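Local coordinates for protein Phi class glutathione transferase GSTF1 (Populus tremula x Populus tremuloides, PDB 4RI6) that probably catalyses the conjugation of glutathione to electrophilic substrates such as organic halides, as a dimeric plant detoxification enzyme of the phi class, at residues E130-I133 / K134-D138. Numbering follows the deposited sequence.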
loop_
_atom_site.group_PDB
_atom_site.type_symbol
_atom_site.label_atom_id
_atom_site.label_comp_id
_atom_site.label_asym_id
_atom_site.label_seq_id
_atom_site.Cartn_x
_atom_site.Cartn_y
_atom_site.Cartn_z
ATOM N N GLU A 130 -17.708 -14.470 -14.606
ATOM C CA GLU A 130 -16.902 -14.101 -15.771
ATOM C C GLU A 130 -17.013 -12.617 -16.111
ATOM O O GLU A 130 -16.116 -12.048 -16.736
ATOM C CB GLU A 130 -17.292 -14.941 -16.990
ATOM C CG GLU A 130 -16.860 -16.403 -16.907
ATOM C CD GLU A 130 -15.347 -16.614 -16.970
ATOM O OE1 GLU A 130 -14.590 -15.677 -17.302
ATOM O OE2 GLU A 130 -14.914 -17.750 -16.685
ATOM N N ALA A 131 -18.107 -11.987 -15.705
ATOM C CA ALA A 131 -18.249 -10.546 -15.884
ATOM C C ALA A 131 -17.252 -9.823 -14.979
ATOM O O ALA A 131 -16.652 -8.811 -15.376
ATOM C CB ALA A 131 -19.674 -10.110 -15.587
ATOM N N LEU A 132 -17.054 -10.350 -13.771
ATOM C CA LEU A 132 -16.111 -9.750 -12.822
ATOM C C LEU A 132 -14.660 -10.067 -13.223
ATOM O O LEU A 132 -13.761 -9.226 -13.059
ATOM C CB LEU A 132 -16.389 -10.240 -11.399
ATOM C CG LEU A 132 -15.447 -9.685 -10.326
ATOM C CD1 LEU A 132 -15.390 -8.154 -10.353
ATOM C CD2 LEU A 132 -15.881 -10.152 -8.952
ATOM N N ILE A 133 -14.437 -11.267 -13.756
ATOM C CA ILE A 133 -13.139 -11.591 -14.324
ATOM C C ILE A 133 -12.804 -10.567 -15.417
ATOM O O ILE A 133 -11.719 -9.998 -15.425
ATOM C CB ILE A 133 -13.102 -13.011 -14.919
ATOM C CG1 ILE A 133 -13.231 -14.069 -13.832
ATOM C CG2 ILE A 133 -11.807 -13.222 -15.689
ATOM C CD1 ILE A 133 -12.101 -14.096 -12.831
ATOM N N LYS A 134 -13.744 -10.323 -16.327
ATOM C CA LYS A 134 -13.494 -9.376 -17.418
ATOM C C LYS A 134 -13.189 -7.980 -16.869
ATOM O O LYS A 134 -12.297 -7.296 -17.362
ATOM C CB LYS A 134 -14.670 -9.316 -18.400
ATOM C CG LYS A 134 -14.494 -8.196 -19.456
ATOM C CD LYS A 134 -15.668 -8.084 -20.418
ATOM C CE LYS A 134 -15.805 -6.678 -20.963
ATOM N NZ LYS A 134 -14.626 -6.325 -21.775
ATOM N N LYS A 135 -13.935 -7.558 -15.860
ATOM C CA LYS A 135 -13.724 -6.243 -15.259
ATOM C C LYS A 135 -12.292 -6.090 -14.740
ATOM O O LYS A 135 -11.649 -5.051 -14.952
ATOM C CB LYS A 135 -14.733 -6.022 -14.140
ATOM C CG LYS A 135 -14.717 -4.653 -13.509
ATOM C CD LYS A 135 -15.983 -4.469 -12.657
ATOM C CE LYS A 135 -15.883 -3.295 -11.684
ATOM N NZ LYS A 135 -15.349 -2.061 -12.316
ATOM N N ASN A 136 -11.788 -7.121 -14.065
ATOM C CA ASN A 136 -10.437 -7.048 -13.504
ATOM C C ASN A 136 -9.336 -7.260 -14.536
ATOM O O ASN A 136 -8.287 -6.634 -14.445
ATOM C CB ASN A 136 -10.306 -8.051 -12.362
ATOM C CG ASN A 136 -11.030 -7.579 -11.124
ATOM O OD1 ASN A 136 -11.024 -6.375 -10.833
ATOM N ND2 ASN A 136 -11.662 -8.500 -10.404
ATOM N N VAL A 137 -9.567 -8.137 -15.514
ATOM C CA VAL A 137 -8.678 -8.250 -16.664
ATOM C C VAL A 137 -8.529 -6.893 -17.334
ATOM O O VAL A 137 -7.426 -6.476 -17.637
ATOM C CB VAL A 137 -9.210 -9.282 -17.675
ATOM C CG1 VAL A 137 -8.528 -9.156 -19.037
ATOM C CG2 VAL A 137 -9.059 -10.699 -17.115
ATOM N N ASP A 138 -9.635 -6.207 -17.576
ATOM C CA ASP A 138 -9.560 -4.938 -18.288
ATOM C C ASP A 138 -8.825 -3.885 -17.452
ATOM O O ASP A 138 -8.066 -3.076 -17.976
ATOM C CB ASP A 138 -10.965 -4.435 -18.664
ATOM C CG ASP A 138 -11.614 -5.232 -19.798
ATOM O OD1 ASP A 138 -10.924 -6.013 -20.496
ATOM O OD2 ASP A 138 -12.838 -5.046 -20.005
#
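Val137 N reaches back one helical turn to Ile133 O, 2.8 Å away, in the shortest of four successive i to i+4 backbone bonds; at 173° its N-H is almost straight. The other rungs run from Lys134 N to Glu130 O, Lys135 N to Ala131 O and Asn136 N to Leu132 O, and together they define the first turns of an alpha-helix. On the inner face, two beta-branched residues follow one another at this spacing, their apolar branches suited to burial. Ile133 CG2 lies 4.0 Å from Val137 CG2. The same Val137 methyl is 3.2 Å from Ile133 O, so it touches that carbonyl oxygen as well as its apolar neighbour. Leu132 and Asn136 make a mixed pair one position round: Leu132 CG is anti to the backbone N (chi1 179°), and the methyl CD1 comes to 3.7 Å from Asn136 ND2, meeting the amide through its nitrogen end. Asn136, though polar, is uncharged and compact enough to be buried here. Lysine and aspartate suit the outer face, where opposite charges four residues apart can pair across one turn beside solvent. The long chain of Lys134 is nearly extended until it bends at its last torsion (chi4 64°), setting NZ 2.8 Å from Asp138 OD2 in a salt bridge on the syn lone pair of that oxygen. Asp129, just before the helix, offers OD1 to Ala131 N and Leu132 N in weak hydrogen bonds. This is the N-terminal part of helix 130-150 in the all-helical C-terminal domain, away from the glutathione site. Leu132, Ile133 and Asn136 lean on helix 93-122 through Asp120, Leu121, Asp116 and Leu117, while Val137 packs against Tyr184 and Leu185 of the short helix 184-187.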